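PDB 1IKP: exotoxin A from Pseudomonas aeruginosa, which acts as an NAD-dependent ADP-ribosyltransferase toxin, combining receptor-binding, targeting and catalytic regions in one chain. Local coordinates for residues A[6-11]-A[168-173]; A[25-30]-A[146-151]; A[43-48]-A[101-106]; A[111-116]-A[140-145]. The protein carries 2 engineered substitutions. One frame throughout, in Å; residues are numbered along the deposited sequence.

Interaction 1: A[6-11]-A[168-173]; sequences DLWNEC and SHAGVS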
loop_
_atom_site.group_PDB
_atom_site.type_symbol
_atom_site.label_atom_id
_atom_site.label_comp_id
_atom_site.label_asym_id
_atom_site.label_seq_id
_atom_site.Cartn_x
_atom_site.Cartn_y
_atom_site.Cartn_z
ATOM N N ASP A 6 -38.082 10.352 -2.444
ATOM C CA ASP A 6 -37.658 8.988 -2.758
ATOM C C ASP A 6 -36.478 9.081 -3.707
ATOM O O ASP A 6 -36.644 9.196 -4.915
ATOM C CB ASP A 6 -38.813 8.230 -3.423
ATOM C CG ASP A 6 -38.524 6.752 -3.590
ATOM O OD1 ASP A 6 -37.344 6.385 -3.759
ATOM O OD2 ASP A 6 -39.488 5.954 -3.569
ATOM N N LEU A 7 -35.279 9.032 -3.137
ATOM C CA LEU A 7 -34.049 9.158 -3.903
ATOM C C LEU A 7 -33.917 8.251 -5.122
ATOM O O LEU A 7 -33.649 8.713 -6.237
ATOM C CB LEU A 7 -32.854 8.927 -2.974
ATOM C CG LEU A 7 -31.446 8.952 -3.576
ATOM C CD1 LEU A 7 -31.074 10.358 -3.996
ATOM C CD2 LEU A 7 -30.469 8.427 -2.536
ATOM N N TRP A 8 -34.112 6.958 -4.921
ATOM C CA TRP A 8 -33.938 6.036 -6.024
ATOM C C TRP A 8 -35.030 6.003 -7.063
ATOM O O TRP A 8 -34.806 5.541 -8.176
ATOM C CB TRP A 8 -33.670 4.633 -5.493
ATOM C CG TRP A 8 -32.381 4.596 -4.769
ATOM C CD1 TRP A 8 -31.283 5.369 -5.028
ATOM C CD2 TRP A 8 -32.029 3.747 -3.683
ATOM N NE1 TRP A 8 -30.273 5.054 -4.175
ATOM C CE2 TRP A 8 -30.692 4.060 -3.332
ATOM C CE3 TRP A 8 -32.701 2.748 -2.973
ATOM C CZ2 TRP A 8 -30.013 3.411 -2.298
ATOM C CZ3 TRP A 8 -32.030 2.097 -1.942
ATOM C CH2 TRP A 8 -30.696 2.431 -1.614
ATOM N N ASN A 9 -36.208 6.494 -6.720
ATOM C CA ASN A 9 -37.271 6.490 -7.704
ATOM C C ASN A 9 -37.377 7.825 -8.417
ATOM O O ASN A 9 -37.567 7.864 -9.630
ATOM C CB ASN A 9 -38.598 6.119 -7.050
ATOM C CG ASN A 9 -38.722 4.627 -6.815
ATOM O OD1 ASN A 9 -38.702 3.839 -7.761
ATOM N ND2 ASN A 9 -38.843 4.230 -5.554
ATOM N N GLU A 10 -37.207 8.913 -7.676
ATOM C CA GLU A 10 -37.331 10.253 -8.244
ATOM C C GLU A 10 -36.054 10.816 -8.848
ATOM O O GLU A 10 -36.101 11.657 -9.741
ATOM C CB GLU A 10 -37.822 11.227 -7.177
ATOM C CG GLU A 10 -39.222 10.969 -6.658
ATOM C CD GLU A 10 -39.470 11.637 -5.313
ATOM O OE1 GLU A 10 -38.975 12.761 -5.094
ATOM O OE2 GLU A 10 -40.174 11.038 -4.480
ATOM N N CYS A 11 -34.908 10.370 -8.351
ATOM C CA CYS A 11 -33.650 10.898 -8.842
ATOM C C CYS A 11 -32.824 9.926 -9.677
ATOM O O CYS A 11 -31.644 10.185 -9.929
ATOM C CB CYS A 11 -32.829 11.422 -7.654
ATOM S SG CYS A 11 -33.734 12.573 -6.559
ATOM N N SER A 168 -28.964 13.396 -10.394
ATOM C CA SER A 168 -29.243 12.502 -11.505
ATOM C C SER A 168 -28.519 11.173 -11.318
ATOM O O SER A 168 -27.517 11.077 -10.591
ATOM C CB SER A 168 -28.852 13.138 -12.846
ATOM O OG SER A 168 -27.483 13.511 -12.900
ATOM N N HIS A 169 -29.044 10.134 -11.952
ATOM C CA HIS A 169 -28.442 8.813 -11.864
ATOM C C HIS A 169 -28.149 8.334 -10.458
ATOM O O HIS A 169 -27.078 7.765 -10.188
ATOM C CB HIS A 169 -27.180 8.737 -12.722
ATOM C CG HIS A 169 -27.469 8.664 -14.189
ATOM N ND1 HIS A 169 -27.358 9.754 -15.025
ATOM C CD2 HIS A 169 -27.918 7.642 -14.956
ATOM C CE1 HIS A 169 -27.724 9.408 -16.246
ATOM N NE2 HIS A 169 -28.072 8.134 -16.231
ATOM N N ALA A 170 -29.099 8.524 -9.557
ATOM C CA ALA A 170 -28.941 8.028 -8.196
ATOM C C ALA A 170 -29.249 6.537 -8.294
ATOM O O ALA A 170 -30.146 6.140 -9.043
ATOM C CB ALA A 170 -29.928 8.702 -7.256
ATOM N N GLY A 171 -28.526 5.714 -7.543
ATOM C CA GLY A 171 -28.777 4.289 -7.598
ATOM C C GLY A 171 -27.800 3.489 -6.758
ATOM O O GLY A 171 -26.854 4.035 -6.166
ATOM N N VAL A 172 -28.042 2.187 -6.711
ATOM C CA VAL A 172 -27.195 1.276 -5.955
ATOM C C VAL A 172 -27.118 -0.048 -6.696
ATOM O O VAL A 172 -28.128 -0.561 -7.212
ATOM C CB VAL A 172 -27.723 1.080 -4.497
ATOM C CG1 VAL A 172 -29.158 0.553 -4.488
ATOM C CG2 VAL A 172 -26.786 0.151 -3.739
ATOM N N SER A 173 -25.910 -0.588 -6.769
ATOM C CA SER A 173 -25.661 -1.852 -7.436
ATOM C C SER A 173 -24.928 -2.757 -6.483
ATOM O O SER A 173 -24.419 -2.312 -5.455
ATOM C CB SER A 173 -24.805 -1.635 -8.686
ATOM O OG SER A 173 -23.521 -1.107 -8.374
HETATM O O HOH W 1 -27.634 5.999 -3.771
#
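Ser168 meets the end of the short helix 7-10 through backbone alone: its carbonyl carbon lies close to Cys11 O, while its hydroxyl is hydrogen-bonded to Glu50. The chain turns a corner at His169, and this bend brings the next amide round to the helix. Ala170 N then donates to Cys11 O at 3.1 Å in a nearly straight bond (168° at the hydrogen), the donor sitting above the carbonyl plane. The methyl of Ala170 points at the helix and is received between two side chains, with Leu7 CD1 3.8 Å and Cys11 CB 4.0 Å from Ala170 CB. At Gly171 the indole lies along the main chain, Trp8 CD1 3.7 Å from Gly171 CA. A water in the plane of the indole, at its edge, accepts from Trp8 NE1 at 2.8 Å and donates to Gly171 O at 3.2 Å. Val172 closes the contact: its CG1 branch, held between the backbone N and the carbonyl carbon (chi1 58°), stands over the six-membered ring of Trp8, 3.8 Å from its centroid, a CH-pi contact. The chemistry is therefore mainly apolar, with one direct hydrogen bond and one water bridge serving the polar groups at the seam. Because Cys11 is also disulfide-bonded to Cys15, the helix end is tied covalently to strand 14-18 and by hydrogen bond to strand 164-176.

Interaction 2: A[25-30]-A[146-151]; sequences SSRMSV and ARDATF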
loop_
_atom_site.group_PDB
_atom_site.type_symbol
_atom_site.label_atom_id
_atom_site.label_comp_id
_atom_site.label_asym_id
_atom_site.label_seq_id
_atom_site.Cartn_x
_atom_site.Cartn_y
_atom_site.Cartn_z
ATOM N N SER A 25 -35.065 14.412 3.255
ATOM C CA SER A 25 -34.545 13.093 3.601
ATOM C C SER A 25 -35.205 11.982 2.805
ATOM O O SER A 25 -36.358 12.091 2.399
ATOM C CB SER A 25 -34.758 12.827 5.097
ATOM O OG SER A 25 -36.143 12.752 5.390
ATOM N N SER A 26 -34.456 10.911 2.590
ATOM C CA SER A 26 -34.950 9.747 1.872
ATOM C C SER A 26 -34.393 8.477 2.478
ATOM O O SER A 26 -33.186 8.361 2.710
ATOM C CB SER A 26 -34.551 9.794 0.392
ATOM O OG SER A 26 -34.945 8.596 -0.268
ATOM N N ARG A 27 -35.277 7.521 2.726
ATOM C CA ARG A 27 -34.862 6.247 3.269
ATOM C C ARG A 27 -34.218 5.493 2.118
ATOM O O ARG A 27 -34.629 5.627 0.972
ATOM C CB ARG A 27 -36.076 5.477 3.803
ATOM C CG ARG A 27 -36.560 5.929 5.181
ATOM C CD ARG A 27 -35.686 5.361 6.301
ATOM N NE ARG A 27 -36.039 5.911 7.611
ATOM C CZ ARG A 27 -35.403 5.618 8.742
ATOM N NH1 ARG A 27 -34.378 4.772 8.736
ATOM N NH2 ARG A 27 -35.773 6.190 9.879
ATOM N N MET A 28 -33.173 4.741 2.423
ATOM C CA MET A 28 -32.470 3.948 1.425
ATOM C C MET A 28 -32.584 2.526 1.946
ATOM O O MET A 28 -31.848 2.130 2.856
ATOM C CB MET A 28 -30.997 4.360 1.345
ATOM C CG MET A 28 -30.777 5.798 0.848
ATOM S SD MET A 28 -29.016 6.264 0.670
ATOM C CE MET A 28 -28.388 6.007 2.351
ATOM N N SER A 29 -33.521 1.768 1.390
ATOM C CA SER A 29 -33.744 0.397 1.830
ATOM C C SER A 29 -33.289 -0.642 0.810
ATOM O O SER A 29 -33.618 -0.553 -0.369
ATOM C CB SER A 29 -35.229 0.186 2.131
ATOM O OG SER A 29 -35.716 1.180 3.011
ATOM N N VAL A 30 -32.536 -1.624 1.290
ATOM C CA VAL A 30 -32.024 -2.704 0.461
ATOM C C VAL A 30 -32.513 -4.026 1.047
ATOM O O VAL A 30 -32.568 -4.180 2.265
ATOM C CB VAL A 30 -30.480 -2.688 0.438
ATOM C CG1 VAL A 30 -29.957 -3.885 -0.320
ATOM C CG2 VAL A 30 -29.986 -1.392 -0.207
ATOM N N ALA A 146 -26.074 -1.130 4.880
ATOM C CA ALA A 146 -26.402 -1.995 3.737
ATOM C C ALA A 146 -27.857 -2.448 3.694
ATOM O O ALA A 146 -28.229 -3.255 2.824
ATOM C CB ALA A 146 -25.497 -3.218 3.735
ATOM N N ARG A 147 -28.676 -1.960 4.622
ATOM C CA ARG A 147 -30.077 -2.362 4.632
ATOM C C ARG A 147 -31.058 -1.223 4.864
ATOM O O ARG A 147 -32.037 -1.087 4.127
ATOM C CB ARG A 147 -30.308 -3.461 5.673
ATOM C CG ARG A 147 -30.018 -3.055 7.101
ATOM C CD ARG A 147 -30.170 -4.242 8.030
ATOM N NE ARG A 147 -29.308 -5.348 7.622
ATOM C CZ ARG A 147 -29.218 -6.506 8.269
ATOM N NH1 ARG A 147 -29.940 -6.716 9.362
ATOM N NH2 ARG A 147 -28.406 -7.454 7.821
ATOM N N ASP A 148 -30.800 -0.398 5.874
ATOM C CA ASP A 148 -31.705 0.697 6.181
ATOM C C ASP A 148 -30.991 1.876 6.810
ATOM O O ASP A 148 -30.566 1.811 7.960
ATOM C CB ASP A 148 -32.815 0.199 7.113
ATOM C CG ASP A 148 -33.785 1.296 7.516
ATOM O OD1 ASP A 148 -34.262 2.037 6.631
ATOM O OD2 ASP A 148 -34.082 1.407 8.724
ATOM N N ALA A 149 -30.841 2.936 6.026
ATOM C CA ALA A 149 -30.208 4.174 6.483
ATOM C C ALA A 149 -30.896 5.331 5.767
ATOM O O ALA A 149 -31.527 5.135 4.728
ATOM C CB ALA A 149 -28.703 4.160 6.166
ATOM N N THR A 150 -30.756 6.539 6.300
ATOM C CA THR A 150 -31.407 7.684 5.697
ATOM C C THR A 150 -30.414 8.668 5.106
ATOM O O THR A 150 -29.377 8.965 5.706
ATOM C CB THR A 150 -32.249 8.417 6.744
ATOM O OG1 THR A 150 -33.232 7.517 7.256
ATOM C CG2 THR A 150 -32.945 9.631 6.127
ATOM N N PHE A 151 -30.739 9.161 3.909
ATOM C CA PHE A 151 -29.907 10.148 3.237
ATOM C C PHE A 151 -30.524 11.536 3.514
ATOM O O PHE A 151 -31.695 11.781 3.189
ATOM C CB PHE A 151 -29.883 9.840 1.730
ATOM C CG PHE A 151 -29.068 10.796 0.907
ATOM C CD1 PHE A 151 -29.682 11.589 -0.052
ATOM C CD2 PHE A 151 -27.686 10.873 1.048
ATOM C CE1 PHE A 151 -28.929 12.453 -0.868
ATOM C CE2 PHE A 151 -26.927 11.737 0.236
ATOM C CZ PHE A 151 -27.562 12.523 -0.720
#
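An antiparallel strand pair at one margin of a six-stranded sheet brings 25-30 alongside 146-151, within the receptor-binding region, whose sequence family belongs to the concanavalin-like clan of beta-sandwich proteins. Strand 24-29 is the outermost strand here, and 148-155 separates it from strand 56-60. Ser26 and Phe151 form a hydrogen-bonded pair, with Phe151 N to Ser26 O at 2.8 Å and Ser26 N to Phe151 O at 3.0 Å. At Met28 and Ala149 the ladder is less even: Met28 N donates to Ala149 O at 2.9 Å, whereas the return bond from Ala149 N to Met28 O is weak. Past the last paired residues, Val30 N still reaches Arg147 O.

The two faces differ in chemistry. Met28, Ala149 and Phe151 project to the buried face, where helix 7-10 touches Met28 and Phe151 through Leu7. Met28 SD passes 3.8 Å from Phe151 CB, and its approach to the aromatic ring is oblique, a Met-aromatic contact with the sulfur 5.5 Å from the centroid. The other face carries Arg27, Asp148 and Thr150. The Arg27 chain bends at its second torsion (chi2 -79°), which brings its end over Thr150 and Asp148 of the neighbouring strand. There NH1 makes a long salt bridge to Asp148 OD2 at 3.4 Å, the guanidinium and carboxylate planes differing by only 20°. Thr150 OG1 lies over one face of the same guanidinium, 3.2 Å from Arg27 CZ, in a position unsuited to receiving its N-H groups.

Interaction 3: A[43-48]-A[101-106]; sequences LHYSMV and WLVPIG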
loop_
_atom_site.group_PDB
_atom_site.type_symbol
_atom_site.label_atom_id
_atom_site.label_comp_id
_atom_site.label_asym_id
_atom_site.label_seq_id
_atom_site.Cartn_x
_atom_site.Cartn_y
_atom_site.Cartn_z
ATOM N N LEU A 43 -21.592 -3.386 -2.293
ATOM C CA LEU A 43 -22.702 -2.534 -2.677
ATOM C C LEU A 43 -22.065 -1.210 -3.081
ATOM O O LEU A 43 -21.283 -0.644 -2.310
ATOM C CB LEU A 43 -23.643 -2.281 -1.496
ATOM C CG LEU A 43 -24.508 -3.472 -1.114
ATOM C CD1 LEU A 43 -25.091 -3.278 0.271
ATOM C CD2 LEU A 43 -25.626 -3.621 -2.164
ATOM N N HIS A 44 -22.366 -0.739 -4.289
ATOM C CA HIS A 44 -21.835 0.529 -4.766
ATOM C C HIS A 44 -22.989 1.524 -4.863
ATOM O O HIS A 44 -23.898 1.371 -5.704
ATOM C CB HIS A 44 -21.183 0.329 -6.142
ATOM C CG HIS A 44 -20.636 1.579 -6.754
ATOM N ND1 HIS A 44 -20.033 1.599 -7.995
ATOM C CD2 HIS A 44 -20.554 2.845 -6.279
ATOM C CE1 HIS A 44 -19.602 2.818 -8.259
ATOM N NE2 HIS A 44 -19.904 3.592 -7.228
ATOM N N TYR A 45 -22.965 2.503 -3.965
ATOM C CA TYR A 45 -23.968 3.574 -3.901
ATOM C C TYR A 45 -23.418 4.784 -4.643
ATOM O O TYR A 45 -22.278 5.170 -4.429
ATOM C CB TYR A 45 -24.227 3.994 -2.450
ATOM C CG TYR A 45 -24.923 2.962 -1.600
ATOM C CD1 TYR A 45 -26.305 3.012 -1.397
ATOM C CD2 TYR A 45 -24.202 1.930 -0.993
ATOM C CE1 TYR A 45 -26.959 2.070 -0.611
ATOM C CE2 TYR A 45 -24.850 0.973 -0.204
ATOM C CZ TYR A 45 -26.218 1.046 -0.015
ATOM O OH TYR A 45 -26.883 0.106 0.759
ATOM N N SER A 46 -24.214 5.404 -5.516
ATOM C CA SER A 46 -23.712 6.575 -6.226
ATOM C C SER A 46 -24.841 7.490 -6.695
ATOM O O SER A 46 -26.009 7.105 -6.701
ATOM C CB SER A 46 -22.873 6.152 -7.432
ATOM O OG SER A 46 -23.677 5.544 -8.437
ATOM N N MET A 47 -24.469 8.717 -7.041
ATOM C CA MET A 47 -25.424 9.701 -7.572
ATOM C C MET A 47 -24.606 10.853 -8.101
ATOM O O MET A 47 -23.497 11.113 -7.635
ATOM C CB MET A 47 -26.383 10.213 -6.486
ATOM C CG MET A 47 -25.720 10.961 -5.340
ATOM S SD MET A 47 -26.872 11.427 -4.038
ATOM C CE MET A 47 -26.938 9.906 -3.079
ATOM N N VAL A 48 -25.165 11.559 -9.072
ATOM C CA VAL A 48 -24.501 12.698 -9.671
ATOM C C VAL A 48 -25.172 13.959 -9.127
ATOM O O VAL A 48 -26.393 14.105 -9.207
ATOM C CB VAL A 48 -24.619 12.633 -11.204
ATOM C CG1 VAL A 48 -24.033 13.889 -11.827
ATOM C CG2 VAL A 48 -23.901 11.378 -11.718
ATOM N N TRP A 101 -20.068 5.642 -2.558
ATOM C CA TRP A 101 -19.594 4.964 -1.360
ATOM C C TRP A 101 -19.803 3.467 -1.535
ATOM O O TRP A 101 -20.754 3.022 -2.199
ATOM C CB TRP A 101 -20.180 5.537 -0.040
ATOM C CG TRP A 101 -21.608 5.330 0.246
ATOM C CD1 TRP A 101 -22.150 4.387 1.069
ATOM C CD2 TRP A 101 -22.698 6.133 -0.222
ATOM N NE1 TRP A 101 -23.515 4.554 1.153
ATOM C CE2 TRP A 101 -23.875 5.615 0.363
ATOM C CE3 TRP A 101 -22.795 7.239 -1.083
ATOM C CZ2 TRP A 101 -25.141 6.158 0.118
ATOM C CZ3 TRP A 101 -24.068 7.791 -1.331
ATOM C CH2 TRP A 101 -25.221 7.238 -0.726
ATOM N N LEU A 102 -18.869 2.690 -0.987
ATOM C CA LEU A 102 -18.890 1.243 -1.100
ATOM C C LEU A 102 -19.094 0.606 0.261
ATOM O O LEU A 102 -18.376 0.918 1.226
ATOM C CB LEU A 102 -17.563 0.731 -1.683
ATOM C CG LEU A 102 -17.014 1.423 -2.929
ATOM C CD1 LEU A 102 -15.706 0.783 -3.348
ATOM C CD2 LEU A 102 -18.044 1.346 -4.048
ATOM N N VAL A 103 -20.072 -0.295 0.329
ATOM C CA VAL A 103 -20.366 -1.025 1.564
ATOM C C VAL A 103 -20.133 -2.515 1.277
ATOM O O VAL A 103 -20.806 -3.099 0.422
ATOM C CB VAL A 103 -21.826 -0.794 2.016
ATOM C CG1 VAL A 103 -22.106 -1.556 3.333
ATOM C CG2 VAL A 103 -22.068 0.709 2.197
ATOM N N PRO A 104 -19.166 -3.144 1.975
ATOM C CA PRO A 104 -18.908 -4.561 1.728
ATOM C C PRO A 104 -19.939 -5.401 2.452
ATOM O O PRO A 104 -20.502 -4.974 3.459
ATOM C CB PRO A 104 -17.487 -4.744 2.255
ATOM C CG PRO A 104 -17.476 -3.845 3.462
ATOM C CD PRO A 104 -18.236 -2.601 2.989
ATOM N N ILE A 105 -20.209 -6.583 1.899
ATOM C CA ILE A 105 -21.162 -7.499 2.515
ATOM C C ILE A 105 -20.514 -8.883 2.545
ATOM O O ILE A 105 -19.677 -9.221 1.705
ATOM C CB ILE A 105 -22.541 -7.523 1.764
ATOM C CG1 ILE A 105 -22.348 -7.870 0.292
ATOM C CG2 ILE A 105 -23.252 -6.179 1.936
ATOM C CD1 ILE A 105 -23.666 -7.948 -0.481
ATOM N N GLY A 106 -20.878 -9.667 3.550
ATOM C CA GLY A 106 -20.303 -10.992 3.690
ATOM C C GLY A 106 -19.858 -11.221 5.122
ATOM O O GLY A 106 -19.647 -10.270 5.875
#
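Tyr45 and Trp101 lie against each other in an antiparallel strand pair of the large sheet of the receptor-binding region, which belongs to the concanavalin-like clan. Their planes are within 3° of parallel but slid apart, the phenol and the five-membered ring having centroids 4.5 Å apart. This slide places Tyr45 CB, rather than its ring, over the six-membered ring of Trp101, a close CH-pi contact at 3.4 Å from the centroid. Trp101 reaches this place because its CG sits between the backbone N and the carbonyl carbon (chi1 69°), folding the indole over the neighbouring strand. Val103 CG2 touches Tyr45 CE2, and Leu43 CD1 extends the apolar row to Ile105 CG2.

Behind the side chains, the main chains fix the register with two hydrogen-bonded pairs, Leu43 with Val103 and Tyr45 with Trp101, each using both of its bonds. On the reverse face His44 packs on Leu102, while His44 NE2 is hydrogen-bonded to Asn100 OD1. Further out, Val172 of the adjoining strand 164-176 touches Tyr45, and Val115 of strand 112-120 touches Trp101. Beyond the rings, Met47 CE meets the indole edge in its plane, 4.0 Å from Trp101 CH2.

Interaction 4: A[111-116]-A[140-145]; sequences SNIKVF and ELLAKL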
loop_
_atom_site.group_PDB
_atom_site.type_symbol
_atom_site.label_atom_id
_atom_site.label_comp_id
_atom_site.label_asym_id
_atom_site.label_seq_id
_atom_site.Cartn_x
_atom_site.Cartn_y
_atom_site.Cartn_z
ATOM N N SER A 111 -14.443 -4.021 7.992
ATOM C CA SER A 111 -15.412 -3.269 8.791
ATOM C C SER A 111 -15.447 -1.772 8.485
ATOM O O SER A 111 -15.754 -0.960 9.350
ATOM C CB SER A 111 -15.134 -3.499 10.286
ATOM O OG SER A 111 -13.797 -3.222 10.657
ATOM N N ASN A 112 -15.162 -1.416 7.237
ATOM C CA ASN A 112 -15.148 -0.026 6.831
ATOM C C ASN A 112 -15.848 0.152 5.499
ATOM O O ASN A 112 -16.173 -0.826 4.810
ATOM C CB ASN A 112 -13.695 0.477 6.713
ATOM C CG ASN A 112 -12.861 -0.325 5.719
ATOM O OD1 ASN A 112 -13.025 -0.219 4.496
ATOM N ND2 ASN A 112 -11.948 -1.144 6.249
ATOM N N ILE A 113 -16.114 1.412 5.174
ATOM C CA ILE A 113 -16.653 1.743 3.853
ATOM C C ILE A 113 -15.585 2.543 3.104
ATOM O O ILE A 113 -14.632 3.074 3.704
ATOM C CB ILE A 113 -17.937 2.625 3.886
ATOM C CG1 ILE A 113 -17.649 4.007 4.465
ATOM C CG2 ILE A 113 -19.044 1.885 4.545
ATOM C CD1 ILE A 113 -18.826 4.971 4.258
ATOM N N LYS A 114 -15.742 2.603 1.773
ATOM C CA LYS A 114 -14.855 3.436 0.954
ATOM C C LYS A 114 -15.740 4.547 0.416
ATOM O O LYS A 114 -16.929 4.335 0.173
ATOM C CB LYS A 114 -14.289 2.698 -0.266
ATOM C CG LYS A 114 -13.504 1.448 0.053
ATOM C CD LYS A 114 -12.386 1.707 1.048
ATOM C CE LYS A 114 -11.520 0.450 1.227
ATOM N NZ LYS A 114 -10.956 0.467 2.579
ATOM N N VAL A 115 -15.153 5.725 0.255
ATOM C CA VAL A 115 -15.867 6.872 -0.303
ATOM C C VAL A 115 -14.957 7.516 -1.344
ATOM O O VAL A 115 -13.749 7.659 -1.124
ATOM C CB VAL A 115 -16.197 7.920 0.800
ATOM C CG1 VAL A 115 -16.965 9.116 0.185
ATOM C CG2 VAL A 115 -17.034 7.275 1.885
ATOM N N PHE A 116 -15.523 7.888 -2.490
ATOM C CA PHE A 116 -14.729 8.591 -3.486
ATOM C C PHE A 116 -15.602 9.501 -4.347
ATOM O O PHE A 116 -16.831 9.317 -4.439
ATOM C CB PHE A 116 -13.884 7.650 -4.354
ATOM C CG PHE A 116 -14.662 6.635 -5.098
ATOM C CD1 PHE A 116 -14.901 5.379 -4.556
ATOM C CD2 PHE A 116 -15.149 6.921 -6.366
ATOM C CE1 PHE A 116 -15.611 4.418 -5.273
ATOM C CE2 PHE A 116 -15.861 5.952 -7.076
ATOM C CZ PHE A 116 -16.089 4.714 -6.533
ATOM N N GLU A 140 -21.688 -3.959 12.884
ATOM C CA GLU A 140 -23.110 -3.710 13.000
ATOM C C GLU A 140 -23.582 -2.476 12.232
ATOM O O GLU A 140 -24.629 -2.507 11.581
ATOM C CB GLU A 140 -23.494 -3.627 14.474
ATOM C CG GLU A 140 -24.983 -3.679 14.711
ATOM C CD GLU A 140 -25.667 -4.907 14.111
ATOM O OE1 GLU A 140 -25.141 -6.028 14.258
ATOM O OE2 GLU A 140 -26.748 -4.745 13.503
ATOM N N LEU A 141 -22.812 -1.399 12.293
ATOM C CA LEU A 141 -23.201 -0.221 11.534
ATOM C C LEU A 141 -23.113 -0.499 10.036
ATOM O O LEU A 141 -23.913 0.016 9.276
ATOM C CB LEU A 141 -22.353 0.982 11.936
ATOM C CG LEU A 141 -22.604 2.339 11.249
ATOM C CD1 LEU A 141 -24.081 2.698 11.182
ATOM C CD2 LEU A 141 -21.831 3.381 12.040
ATOM N N LEU A 142 -22.157 -1.320 9.596
ATOM C CA LEU A 142 -22.097 -1.647 8.165
ATOM C C LEU A 142 -23.372 -2.365 7.744
ATOM O O LEU A 142 -23.910 -2.139 6.654
ATOM C CB LEU A 142 -20.935 -2.574 7.859
ATOM C CG LEU A 142 -19.559 -1.966 7.693
ATOM C CD1 LEU A 142 -18.631 -3.057 7.203
ATOM C CD2 LEU A 142 -19.583 -0.806 6.679
ATOM N N ALA A 143 -23.836 -3.276 8.592
ATOM C CA ALA A 143 -25.054 -4.005 8.295
ATOM C C ALA A 143 -26.206 -3.010 8.142
ATOM O O ALA A 143 -27.055 -3.147 7.259
ATOM C CB ALA A 143 -25.352 -4.999 9.414
ATOM N N LYS A 144 -26.235 -1.994 8.998
ATOM C CA LYS A 144 -27.299 -1.002 8.918
ATOM C C LYS A 144 -27.187 -0.168 7.645
ATOM O O LYS A 144 -28.187 0.141 7.005
ATOM C CB LYS A 144 -27.266 -0.077 10.135
ATOM C CG LYS A 144 -28.448 0.872 10.193
ATOM C CD LYS A 144 -28.403 1.765 11.423
ATOM C CE LYS A 144 -29.719 2.509 11.604
ATOM N NZ LYS A 144 -30.092 3.315 10.390
ATOM N N LEU A 145 -25.967 0.202 7.281
ATOM C CA LEU A 145 -25.770 0.984 6.067
ATOM C C LEU A 145 -26.160 0.200 4.817
ATOM O O LEU A 145 -26.555 0.804 3.813
ATOM C CB LEU A 145 -24.315 1.441 5.962
ATOM C CG LEU A 145 -23.897 2.431 7.051
ATOM C CD1 LEU A 145 -22.415 2.679 6.952
ATOM C CD2 LEU A 145 -24.659 3.742 6.893
#
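Leu142 points from its helix toward the strand 112-116 and divides its two methyls between neighbouring parts of the segment 111-116. CD1 rests on the main chain just before the strand, 3.6 Å from Ser111 CA, and CD2 meets Ile113 CG2 at 3.5 Å, tighter than carbon atoms usually pack. The two side chains slant across one another, so that one branch of each makes the contact instead of their whole lengths. The torsions account for this: Leu142 CG is anti to its carbonyl carbon (chi1 -82°), which carries the fork out toward the strand, and Ile113 puts CG2, not its longer CG1 arm, against the leucine.

One helical turn on, Leu145 also points toward the strand, and its CD1 comes within 4.2 Å of Ile113 CG2. That single isoleucine methyl is thus approached by two leucines from the same helix face. The helix axis stands 9.3 Å from the strand axis, the two directions 51° apart, and the gap is bridged by these hydrocarbon branches.

Asn112 turns its side chain away from the helix, where Lys114 NZ donates to Asn112 OD1 at 2.9 Å and also forms a salt bridge with Glu270. Asn112 and Lys114 thus place their polar ends on the side of the strand turned from the helix, while Ile113 faces the leucines. Separately, Ser111 OG bonds to Glu136. Pro104 and Met137 also touch Leu142. Helix 139-145 follows strand 126-136 of one sheet and leads to strand 148-155 of the other, its apolar side packed on the first, a connection consistent with a concanavalin-like beta sandwich.

In the fold
All four contacts lie in the receptor-binding region; interactions 1 and 4 do not touch, their nearest atoms being about 7 Å apart. Interaction 3 links them: its strand 43-48 bonds to the strand of interaction 1, with His44 N 2.8 Å from Ser173 O, and its strand 101-106 bonds to that of interaction 4, with Leu102 N 2.8 Å from Lys114 O. Interaction 2 belongs to the other sheet and faces interaction 3, Phe151 CZ lying 3.6 Å from Met47 SD. Helix 7-10 reaches interaction 2 through Leu7 N and Ser26 OG, 2.9 Å apart. Tyr45 OH comes to 3.1 Å from Leu145 O, joining interactions 3 and 4. A bound sodium ion lies about 10 Å from the Leu145 side chain.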